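Local coordinates for protein N-Acetyltransferase, PseH (Campylobacter jejuni subsp. jejuni PT14, PDB 4XPL) that transfers an acetyl group from acetyl coenzyme A to the N-4 amine of a UDP-linked sugar on the route to pseudaminic acid, which decorates flagellin, at residues I21-K26 with E69-V74; E105-A110 with Q135-T140. The protein carries 8 engineered substitutions. All coordinates share one frame; numbering follows the deposited sequence.

Interaction 1: residues I21-K26 with E69-V74; sequences IELIFK and EQIIGV
Leu23 holds CG opposite its backbone N (chi1 -176°) and Ile71 holds CG1 opposite its carbonyl carbon (chi1 -67°), settings that bring the two side chains tip to tip between helix 18-25 and strand 70-78. The terminal methyls do the touching: Leu23 CD2 lies 3.5 Å from Ile71 CD1, a close van der Waals contact with nothing polar in it. One residue further along the helix, Ile24 also points at the strand, but its meeting with Val74 is looser, CD1 to CG2 at 4.4 Å. The backbones stay well apart, the nearest CA atoms being those of Ile24 and Val74 at 8.5 Å.

Ile71 and Val74 face the helix although two residues lie between them. These two, Ile72 and Gly73, both bond through their backbones to Val65 of strand 61-67, consistent with a classic beta bulge, whose extra residue shifts the alternation and turns Ile71 and Val74 to the same side. Ile72 accordingly packs elsewhere, on Ile101 and Leu102 of helix 99-114. Leu64 joins the layer from the neighbouring strand, touching both Ile24 and Ile71.

Within 21-26, Lys26 NZ makes a salt bridge to Glu22 OE1 at 2.8 Å, approaching from above the carboxylate plane, while Glu22 OE2 is held by Thr39 OG1. Val74 also touches Trp27, and its side chain comes within about 7 Å of acetyl coenzyme A, nearest atom to nearest atom. This is the GNAT fold's N-terminal layering, with the first helix packed by apolar side chains against the central sheet.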
ATOM      1  N   ILE A  21      15.861   0.352   0.679  1.00 32.81           N
ATOM      2  CA  ILE A  21      15.443   1.214   1.793  1.00 33.29           C
ATOM      3  C   ILE A  21      15.830   2.658   1.439  1.00 35.07           C
ATOM      4  O   ILE A  21      15.003   3.570   1.485  1.00 35.71           O
ATOM      5  CB  ILE A  21      16.094   0.778   3.140  1.00 32.84           C
ATOM      6  CG1 ILE A  21      15.535  -0.579   3.594  1.00 33.16           C
ATOM      7  CG2 ILE A  21      15.878   1.841   4.217  1.00 32.96           C
ATOM      8  CD1 ILE A  21      16.495  -1.418   4.441  1.00 34.71           C
ATOM      9  N   GLU A  22      17.086   2.835   1.062  1.00 37.93           N
ATOM     10  CA  GLU A  22      17.598   4.134   0.603  1.00 40.69           C
ATOM     11  C   GLU A  22      16.655   4.741  -0.452  1.00 41.39           C
ATOM     12  O   GLU A  22      16.153   5.858  -0.282  1.00 41.77           O
ATOM     13  CB  GLU A  22      19.000   3.925   0.013  1.00 43.96           C
ATOM     14  CG  GLU A  22      19.670   5.146  -0.586  1.00 49.94           C
ATOM     15  CD  GLU A  22      20.248   6.095   0.458  1.00 52.83           C
ATOM     16  OE1 GLU A  22      20.871   7.084   0.025  1.00 59.53           O
ATOM     17  OE2 GLU A  22      20.104   5.867   1.690  1.00 52.06           O
ATOM     18  N   LEU A  23      16.420   3.978  -1.522  1.00 41.46           N
ATOM     19  CA  LEU A  23      15.602   4.416  -2.656  1.00 43.00           C
ATOM     20  C   LEU A  23      14.188   4.847  -2.271  1.00 40.23           C
ATOM     21  O   LEU A  23      13.785   5.974  -2.549  1.00 40.94           O
ATOM     22  CB  LEU A  23      15.521   3.294  -3.705  1.00 44.65           C
ATOM     23  CG  LEU A  23      14.801   3.545  -5.031  1.00 49.58           C
ATOM     24  CD1 LEU A  23      15.664   4.367  -5.986  1.00 55.50           C
ATOM     25  CD2 LEU A  23      14.413   2.221  -5.696  1.00 51.13           C
ATOM     26  N   ILE A  24      13.426   3.954  -1.647  1.00 36.84           N
ATOM     27  CA  ILE A  24      11.989   4.176  -1.544  1.00 36.20           C
ATOM     28  C   ILE A  24      11.604   5.246  -0.536  1.00 35.53           C
ATOM     29  O   ILE A  24      10.612   5.939  -0.743  1.00 35.67           O
ATOM     30  CB  ILE A  24      11.165   2.870  -1.334  1.00 34.94           C
ATOM     31  CG1 ILE A  24      11.357   2.283   0.047  1.00 32.22           C
ATOM     32  CG2 ILE A  24      11.509   1.829  -2.426  1.00 36.18           C
ATOM     33  CD1 ILE A  24      10.692   0.914   0.165  1.00 33.84           C
ATOM     34  N   PHE A  25      12.391   5.418   0.524  1.00 34.99           N
ATOM     35  CA  PHE A  25      12.025   6.407   1.550  1.00 35.82           C
ATOM     36  C   PHE A  25      12.296   7.838   1.079  1.00 38.66           C
ATOM     37  O   PHE A  25      11.783   8.790   1.659  1.00 40.42           O
ATOM     38  CB  PHE A  25      12.677   6.082   2.899  1.00 34.43           C
ATOM     39  CG  PHE A  25      12.024   4.917   3.618  1.00 33.24           C
ATOM     40  CD1 PHE A  25      10.945   5.125   4.466  1.00 35.23           C
ATOM     41  CD2 PHE A  25      12.486   3.620   3.431  1.00 35.05           C
ATOM     42  CE1 PHE A  25      10.337   4.061   5.123  1.00 33.50           C
ATOM     43  CE2 PHE A  25      11.874   2.533   4.058  1.00 33.93           C
ATOM     44  CZ  PHE A  25      10.802   2.757   4.917  1.00 33.85           C
ATOM     45  N   LYS A  26      13.060   7.968  -0.007  1.00 40.60           N
ATOM     46  CA  LYS A  26      13.269   9.243  -0.698  1.00 43.66           C
ATOM     47  C   LYS A  26      12.143   9.668  -1.641  1.00 46.16           C
ATOM     48  O   LYS A  26      12.139  10.805  -2.098  1.00 49.05           O
ATOM     49  CB  LYS A  26      14.548   9.174  -1.534  1.00 45.86           C
ATOM     50  CG  LYS A  26      15.825   9.188  -0.729  1.00 46.80           C
ATOM     51  CD  LYS A  26      17.020   8.969  -1.646  1.00 51.62           C
ATOM     52  CE  LYS A  26      18.335   9.206  -0.926  1.00 52.28           C
ATOM     53  NZ  LYS A  26      19.472   8.774  -1.789  1.00 56.76           N
ATOM     54  N   GLU A  69      11.134  -7.266 -12.751  1.00 34.69           N
ATOM     55  CA  GLU A  69      12.408  -6.864 -12.104  1.00 34.04           C
ATOM     56  C   GLU A  69      12.629  -5.327 -11.981  1.00 30.48           C
ATOM     57  O   GLU A  69      13.631  -4.885 -11.431  1.00 29.01           O
ATOM     58  CB  GLU A  69      13.615  -7.530 -12.735  1.00 36.93           C
ATOM     59  CG  GLU A  69      13.465  -9.059 -13.113  1.00 42.06           C
ATOM     60  CD  GLU A  69      13.364 -10.031 -11.925  1.00 45.17           C
ATOM     61  OE1 GLU A  69      12.429  -9.912 -11.090  1.00 46.88           O
ATOM     62  OE2 GLU A  69      14.215 -10.961 -11.854  1.00 51.43           O
ATOM     63  N   GLN A  70      11.644  -4.541 -12.421  1.00 26.75           N
ATOM     64  CA  GLN A  70      11.620  -3.096 -12.176  1.00 24.43           C
ATOM     65  C   GLN A  70      10.666  -2.751 -11.033  1.00 22.49           C
ATOM     66  O   GLN A  70       9.538  -3.226 -11.033  1.00 20.83           O
ATOM     67  CB  GLN A  70      11.141  -2.367 -13.432  1.00 24.21           C
ATOM     68  CG  GLN A  70      12.155  -2.300 -14.543  1.00 25.20           C
ATOM     69  CD  GLN A  70      13.394  -1.540 -14.132  1.00 27.03           C
ATOM     70  OE1 GLN A  70      13.300  -0.508 -13.476  1.00 26.79           O
ATOM     71  NE2 GLN A  70      14.560  -2.048 -14.501  1.00 25.35           N
ATOM     72  N   ILE A  71      11.096  -1.901 -10.094  1.00 21.70           N
ATOM     73  CA  ILE A  71      10.191  -1.397  -9.050  1.00 21.03           C
ATOM     74  C   ILE A  71       9.137  -0.477  -9.664  1.00 19.53           C
ATOM     75  O   ILE A  71       9.498   0.414 -10.432  1.00 20.13           O
ATOM     76  CB  ILE A  71      10.964  -0.645  -7.935  1.00 21.51           C
ATOM     77  CG1 ILE A  71      11.851  -1.614  -7.154  1.00 25.13           C
ATOM     78  CG2 ILE A  71      10.004   0.047  -6.968  1.00 21.79           C
ATOM     79  CD1 ILE A  71      12.995  -0.939  -6.388  1.00 29.50           C
ATOM     80  N   ILE A  72       7.840  -0.697  -9.346  1.00 18.30           N
ATOM     81  CA  ILE A  72       6.784   0.203  -9.807  1.00 17.78           C
ATOM     82  C   ILE A  72       5.991   0.919  -8.718  1.00 17.02           C
ATOM     83  O   ILE A  72       5.306   1.898  -9.008  1.00 16.04           O
ATOM     84  CB  ILE A  72       5.823  -0.501 -10.791  1.00 18.71           C
ATOM     85  CG1 ILE A  72       5.124  -1.719 -10.181  1.00 18.02           C
ATOM     86  CG2 ILE A  72       6.672  -0.926 -12.087  1.00 19.21           C
ATOM     87  CD1 ILE A  72       3.816  -2.108 -10.955  1.00 20.92           C
ATOM     88  N   GLY A  73       6.112   0.464  -7.472  1.00 15.30           N
ATOM     89  CA  GLY A  73       5.444   1.156  -6.373  1.00 15.56           C
ATOM     90  C   GLY A  73       5.490   0.341  -5.110  1.00 15.11           C
ATOM     91  O   GLY A  73       6.190  -0.695  -5.032  1.00 14.85           O
ATOM     92  N   VAL A  74       4.759   0.836  -4.124  1.00 15.47           N
ATOM     93  CA  VAL A  74       4.608   0.173  -2.831  1.00 15.38           C
ATOM     94  C   VAL A  74       3.127   0.005  -2.552  1.00 14.86           C
ATOM     95  O   VAL A  74       2.294   0.900  -2.860  1.00 15.75           O
ATOM     96  CB  VAL A  74       5.278   1.022  -1.720  1.00 16.49           C
ATOM     97  CG1 VAL A  74       4.778   0.656  -0.269  1.00 18.22           C
ATOM     98  CG2 VAL A  74       6.812   0.953  -1.834  1.00 16.51           C
TER

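Interaction 2: residues E105-A110 with Q135-T140; sequences EIIKYA and QQNHFT. With ACO (acetyl coenzyme *a), chain B.
A single methyl group, Ile107 CD1, carries essentially the whole contact between helix 99-114 and the chain that leaves helix 128-136. It reaches Asn137 CB at 4.1 Å and Phe139 CE1 at 4.2 Å, meeting the phenyl ring obliquely. With CG1 opposite the carbonyl carbon (chi1 -61°) and the chain then extended, the methyl is carried out from its helix to both partners at once. Asn137 CB makes the nearest approach to it, with OD1 close behind; the hydrogen bonds of the amide go to other residues, OD1 accepting from Gln100 NE2 and ND2 bonding to Leu133 O, so that the polar end also ties the two helices together.

A Schellman motif stops helix 128-136 here. His138, with positive phi, is its C-prime residue: His138 N bonds to Gln135 O at 3.1 Å, and Phe139 N to Tyr134 O. The turn sends Phe139 back over the sheet of the GNAT fold, where its ring meets Leu119, Val151 and Leu153 as well as the ring of Phe87; Ile107 shares Leu119 and Leu153 with it.

Within the same helix end, Gln136 bonds to the cofactor. Its NE2 donates to O7A on the 3'-phosphate of acetyl coenzyme A, 2.7 Å away and nearly straight at 170°. Lys96, Gly97 and Asn127 are among the other residues hydrogen-bonded to the cofactor.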
ATOM      1  N   GLU A 105      -3.025  -5.893  -7.521  1.00 15.32           N
ATOM      2  CA  GLU A 105      -2.258  -6.611  -6.517  1.00 15.15           C
ATOM      3  C   GLU A 105      -2.835  -6.508  -5.111  1.00 14.06           C
ATOM      4  O   GLU A 105      -2.834  -7.492  -4.363  1.00 13.83           O
ATOM      5  CB  GLU A 105      -0.805  -6.142  -6.498  1.00 15.77           C
ATOM      6  CG  GLU A 105      -0.049  -6.433  -7.765  1.00 16.08           C
ATOM      7  CD  GLU A 105      -0.045  -7.919  -8.142  1.00 24.13           C
ATOM      8  OE1 GLU A 105       0.297  -8.745  -7.275  1.00 24.93           O
ATOM      9  OE2 GLU A 105      -0.389  -8.233  -9.290  1.00 25.10           O
ATOM     10  N   ILE A 106      -3.297  -5.321  -4.745  1.00 13.38           N
ATOM     11  CA  ILE A 106      -3.907  -5.101  -3.442  1.00 13.39           C
ATOM     12  C   ILE A 106      -5.126  -6.000  -3.265  1.00 13.65           C
ATOM     13  O   ILE A 106      -5.268  -6.665  -2.241  1.00 14.78           O
ATOM     14  CB  ILE A 106      -4.325  -3.613  -3.230  1.00 14.08           C
ATOM     15  CG1 ILE A 106      -3.085  -2.749  -2.917  1.00 14.62           C
ATOM     16  CG2 ILE A 106      -5.382  -3.473  -2.080  1.00 13.51           C
ATOM     17  CD1 ILE A 106      -3.187  -1.331  -3.343  1.00 15.73           C
ATOM     18  N   ILE A 107      -6.019  -5.993  -4.245  1.00 13.12           N
ATOM     19  CA  ILE A 107      -7.267  -6.746  -4.151  1.00 14.14           C
ATOM     20  C   ILE A 107      -7.007  -8.249  -4.164  1.00 14.12           C
ATOM     21  O   ILE A 107      -7.555  -9.001  -3.313  1.00 14.38           O
ATOM     22  CB  ILE A 107      -8.285  -6.291  -5.263  1.00 14.96           C
ATOM     23  CG1 ILE A 107      -8.626  -4.806  -5.071  1.00 13.80           C
ATOM     24  CG2 ILE A 107      -9.507  -7.156  -5.251  1.00 15.83           C
ATOM     25  CD1 ILE A 107      -9.388  -4.167  -6.203  1.00 14.73           C
ATOM     26  N   LYS A 108      -6.159  -8.701  -5.089  1.00 14.67           N
ATOM     27  CA  LYS A 108      -5.777 -10.096  -5.127  1.00 15.79           C
ATOM     28  C   LYS A 108      -5.181 -10.562  -3.797  1.00 15.67           C
ATOM     29  O   LYS A 108      -5.612 -11.565  -3.224  1.00 16.28           O
ATOM     30  CB  LYS A 108      -4.799 -10.361  -6.292  1.00 16.44           C
ATOM     31  CG  LYS A 108      -4.440 -11.824  -6.463  1.00 19.86           C
ATOM     32  CD  LYS A 108      -3.596 -12.042  -7.749  1.00 24.31           C
ATOM     33  CE  LYS A 108      -3.229 -13.520  -7.926  1.00 29.88           C
ATOM     34  NZ  LYS A 108      -2.643 -13.811  -9.284  1.00 35.12           N
ATOM     35  N   TYR A 109      -4.196  -9.828  -3.295  1.00 15.13           N
ATOM     36  CA  TYR A 109      -3.532 -10.224  -2.052  1.00 15.17           C
ATOM     37  C   TYR A 109      -4.500 -10.223  -0.875  1.00 14.39           C
ATOM     38  O   TYR A 109      -4.533 -11.145  -0.073  1.00 14.43           O
ATOM     39  CB  TYR A 109      -2.333  -9.303  -1.734  1.00 15.06           C
ATOM     40  CG  TYR A 109      -1.482  -9.881  -0.633  1.00 14.03           C
ATOM     41  CD1 TYR A 109      -0.474 -10.771  -0.921  1.00 15.53           C
ATOM     42  CD2 TYR A 109      -1.669  -9.505   0.697  1.00 15.35           C
ATOM     43  CE1 TYR A 109       0.311 -11.332   0.088  1.00 16.44           C
ATOM     44  CE2 TYR A 109      -0.894 -10.070   1.714  1.00 16.62           C
ATOM     45  CZ  TYR A 109       0.099 -10.961   1.402  1.00 18.21           C
ATOM     46  OH  TYR A 109       0.897 -11.504   2.397  1.00 19.64           O
ATOM     47  N   ALA A 110      -5.301  -9.193  -0.763  1.00 14.64           N
ATOM     48  CA  ALA A 110      -6.293  -9.142   0.324  1.00 15.03           C
ATOM     49  C   ALA A 110      -7.304 -10.287   0.267  1.00 16.53           C
ATOM     50  O   ALA A 110      -7.570 -10.956   1.276  1.00 18.30           O
ATOM     51  CB  ALA A 110      -7.028  -7.813   0.287  1.00 14.11           C
ATOM     52  N   GLN A 135     -12.950   4.065  -7.313  1.00 24.35           N
ATOM     53  CA  GLN A 135     -14.273   3.957  -7.930  1.00 27.35           C
ATOM     54  C   GLN A 135     -14.204   3.024  -9.132  1.00 28.20           C
ATOM     55  O   GLN A 135     -15.119   2.227  -9.361  1.00 28.89           O
ATOM     56  CB  GLN A 135     -14.788   5.338  -8.375  1.00 30.43           C
ATOM     57  CG  GLN A 135     -16.026   5.309  -9.258  1.00 37.43           C
ATOM     58  CD  GLN A 135     -15.758   5.796 -10.667  1.00 45.67           C
ATOM     59  OE1 GLN A 135     -15.760   7.018 -10.918  1.00 50.15           O
ATOM     60  NE2 GLN A 135     -15.552   4.860 -11.605  1.00 48.41           N
ATOM     61  N   GLN A 136     -13.128   3.124  -9.909  1.00 28.32           N
ATOM     62  CA  GLN A 136     -12.972   2.253 -11.080  1.00 29.60           C
ATOM     63  C   GLN A 136     -12.838   0.778 -10.695  1.00 27.25           C
ATOM     64  O   GLN A 136     -13.116  -0.097 -11.497  1.00 28.59           O
ATOM     65  CB  GLN A 136     -11.769   2.678 -11.926  1.00 30.90           C
ATOM     66  CG  GLN A 136     -12.019   3.955 -12.713  1.00 35.80           C
ATOM     67  CD  GLN A 136     -10.804   4.463 -13.455  1.00 39.00           C
ATOM     68  OE1 GLN A 136     -10.940   5.251 -14.392  1.00 46.19           O
ATOM     69  NE2 GLN A 136      -9.622   4.035 -13.049  1.00 37.73           N
ATOM     70  N   ASN A 137     -12.393   0.505  -9.476  1.00 23.58           N
ATOM     71  CA  ASN A 137     -12.272  -0.869  -8.979  1.00 22.63           C
ATOM     72  C   ASN A 137     -13.436  -1.270  -8.024  1.00 23.02           C
ATOM     73  O   ASN A 137     -13.319  -2.209  -7.211  1.00 22.71           O
ATOM     74  CB  ASN A 137     -10.905  -1.055  -8.315  1.00 20.81           C
ATOM     75  CG  ASN A 137      -9.778  -1.106  -9.320  1.00 22.10           C
ATOM     76  OD1 ASN A 137      -9.476  -2.168  -9.848  1.00 26.07           O
ATOM     77  ND2 ASN A 137      -9.210   0.058  -9.663  1.00 22.46           N
ATOM     78  N   HIS A 138     -14.559  -0.582  -8.205  1.00 24.15           N
ATOM     79  CA  HIS A 138     -15.873  -0.859  -7.567  1.00 25.88           C
ATOM     80  C   HIS A 138     -15.958  -0.558  -6.081  1.00 23.67           C
ATOM     81  O   HIS A 138     -16.883  -1.020  -5.401  1.00 24.19           O
ATOM     82  CB  HIS A 138     -16.385  -2.270  -7.880  1.00 28.01           C
ATOM     83  CG  HIS A 138     -16.214  -2.661  -9.309  1.00 29.61           C
ATOM     84  ND1 HIS A 138     -16.499  -1.802 -10.350  1.00 34.54           N
ATOM     85  CD2 HIS A 138     -15.830  -3.828  -9.874  1.00 30.42           C
ATOM     86  CE1 HIS A 138     -16.269  -2.420 -11.495  1.00 36.06           C
ATOM     87  NE2 HIS A 138     -15.866  -3.650 -11.236  1.00 32.21           N
ATOM     88  N   PHE A 139     -15.030   0.262  -5.586  1.00 21.99           N
ATOM     89  CA  PHE A 139     -15.142   0.801  -4.246  1.00 20.59           C
ATOM     90  C   PHE A 139     -16.331   1.749  -4.124  1.00 22.63           C
ATOM     91  O   PHE A 139     -16.749   2.405  -5.077  1.00 22.35           O
ATOM     92  CB  PHE A 139     -13.840   1.502  -3.811  1.00 19.41           C
ATOM     93  CG  PHE A 139     -12.747   0.549  -3.419  1.00 18.19           C
ATOM     94  CD1 PHE A 139     -11.981  -0.092  -4.393  1.00 17.28           C
ATOM     95  CD2 PHE A 139     -12.527   0.233  -2.087  1.00 17.65           C
ATOM     96  CE1 PHE A 139     -11.008  -0.983  -4.047  1.00 16.27           C
ATOM     97  CE2 PHE A 139     -11.551  -0.654  -1.746  1.00 17.60           C
ATOM     98  CZ  PHE A 139     -10.778  -1.256  -2.725  1.00 17.07           C
ATOM     99  N   THR A 140     -16.903   1.786  -2.937  1.00 23.69           N
ATOM    100  CA  THR A 140     -18.014   2.666  -2.686  1.00 26.74           C
ATOM    101  C   THR A 140     -17.707   3.495  -1.423  1.00 25.57           C
ATOM    102  O   THR A 140     -17.135   3.000  -0.456  1.00 23.16           O
ATOM    103  CB  THR A 140     -19.358   1.883  -2.682  1.00 29.78           C
ATOM    104  OG1 THR A 140     -19.349   0.863  -1.697  1.00 34.71           O
ATOM    105  CG2 THR A 140     -19.599   1.187  -4.029  1.00 32.96           C
TER
HETATM  106  N1A ACO B 701     -10.489  13.654 -11.529  1.00 67.60           N
HETATM  107  C2A ACO B 701     -10.790  12.392 -11.903  1.00 67.57           C
HETATM  108  N3A ACO B 701      -9.861  11.535 -12.378  1.00 66.37           N
HETATM  109  C4A ACO B 701      -8.551  11.889 -12.508  1.00 64.95           C
HETATM  110  C5A ACO B 701      -8.144  13.245 -12.112  1.00 65.73           C
HETATM  111  C6A ACO B 701      -9.223  14.141 -11.602  1.00 67.55           C
HETATM  112  N6A ACO B 701      -8.962  15.417 -11.216  1.00 68.64           N
HETATM  113  N7A ACO B 701      -6.815  13.323 -12.345  1.00 64.73           N
HETATM  114  C8A ACO B 701      -6.403  12.123 -12.845  1.00 63.42           C
HETATM  115  N9A ACO B 701      -7.444  11.265 -12.937  1.00 62.66           N
HETATM  116  C1B ACO B 701      -7.443   9.848 -13.417  1.00 59.84           C
HETATM  117  C2B ACO B 701      -6.495   9.576 -14.579  1.00 58.65           C
HETATM  118  O2B ACO B 701      -7.037  10.025 -15.825  1.00 58.45           O
HETATM  119  C3B ACO B 701      -6.380   8.070 -14.496  1.00 57.39           C
HETATM  120  O3B ACO B 701      -7.492   7.503 -15.189  1.00 57.96           O
HETATM  121  P3B ACO B 701      -7.577   5.961 -15.666  1.00 59.80           P
HETATM  122  O7A ACO B 701      -7.503   5.126 -14.392  1.00 59.57           O
HETATM  123  O8A ACO B 701      -8.942   5.903 -16.313  1.00 59.05           O
HETATM  124  O9A ACO B 701      -6.420   5.769 -16.628  1.00 57.02           O
HETATM  125  C4B ACO B 701      -6.433   7.769 -12.998  1.00 55.42           C
HETATM  126  O4B ACO B 701      -7.057   8.911 -12.391  1.00 58.00           O
HETATM  127  C5B ACO B 701      -5.041   7.511 -12.409  1.00 51.67           C
HETATM  128  O5B ACO B 701      -4.122   8.547 -12.791  1.00 45.58           O
HETATM  129  P1A ACO B 701      -2.571   8.285 -13.185  1.00 39.91           P
HETATM  130  O1A ACO B 701      -1.888   9.594 -13.472  1.00 39.09           O
HETATM  131  O2A ACO B 701      -2.485   7.145 -14.177  1.00 39.48           O
HETATM  132  O3A ACO B 701      -1.884   7.911 -11.779  1.00 36.73           O
HETATM  133  P2A ACO B 701      -1.387   6.449 -11.389  1.00 31.00           P
HETATM  134  O4A ACO B 701      -2.428   5.437 -11.795  1.00 34.37           O
HETATM  135  O5A ACO B 701       0.012   6.305 -11.951  1.00 35.17           O
HETATM  136  O6A ACO B 701      -1.195   6.570  -9.790  1.00 31.86           O
HETATM  137  CBP ACO B 701      -1.680   6.788  -7.499  1.00 26.93           C
HETATM  138  CCP ACO B 701      -2.271   6.804  -8.887  1.00 27.76           C
HETATM  139  CDP ACO B 701      -1.037   5.390  -7.263  1.00 24.84           C
HETATM  140  CEP ACO B 701      -2.794   7.056  -6.479  1.00 22.83           C
HETATM  141  CAP ACO B 701      -0.624   7.905  -7.453  1.00 26.27           C
HETATM  142  OAP ACO B 701      -1.221   9.184  -7.781  1.00 27.21           O
HETATM  143  C9P ACO B 701       0.048   8.014  -6.122  1.00 27.03           C
HETATM  144  O9P ACO B 701       0.922   7.214  -5.782  1.00 22.88           O
HETATM  145  N8P ACO B 701      -0.331   9.046  -5.362  1.00 26.94           N
HETATM  146  C7P ACO B 701       0.308   9.335  -4.082  1.00 26.78           C
HETATM  147  C6P ACO B 701      -0.028   8.265  -3.033  1.00 26.99           C
HETATM  148  C5P ACO B 701      -1.521   8.180  -2.781  1.00 28.75           C
HETATM  149  O5P ACO B 701      -2.228   9.195  -2.783  1.00 26.83           O
HETATM  150  N4P ACO B 701      -2.023   6.976  -2.504  1.00 26.21           N
HETATM  151  C3P ACO B 701      -3.402   6.846  -2.005  1.00 29.20           C
HETATM  152  C2P ACO B 701      -3.449   7.084  -0.478  1.00 28.92           C
HETATM  153  S1P ACO B 701      -2.581   5.736   0.295  1.00 30.93           S
HETATM  154  C   ACO B 701      -1.078   6.314   0.720  1.00 31.64           C
HETATM  155  O   ACO B 701      -0.750   7.473   0.438  1.00 32.36           O
HETATM  156  CH3 ACO B 701      -0.142   5.359   1.418  1.00 32.72           C

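Overall arrangement
Interactions 1 and 2 sit on opposite sides of the chain's centre, their own centres 22 Å apart and their nearest atoms about 6 Å apart without touching. Each is partly buried and small. Interaction 1 is methyl against methyl, whereas in interaction 2 one methyl meets an aromatic ring and the base of an asparagine; neither has a polar bond between its segments. The elements differ: interaction 1 lays the first helix on a strand of the sheet, interaction 2 joins two helices beside it through a helix-ending turn. Helix 99-114 connects them indirectly, carrying Ile107 and receiving Ile72. Segment 135-140 bonds directly to the cofactor through Gln136, while 69-74 only approaches it with Val74.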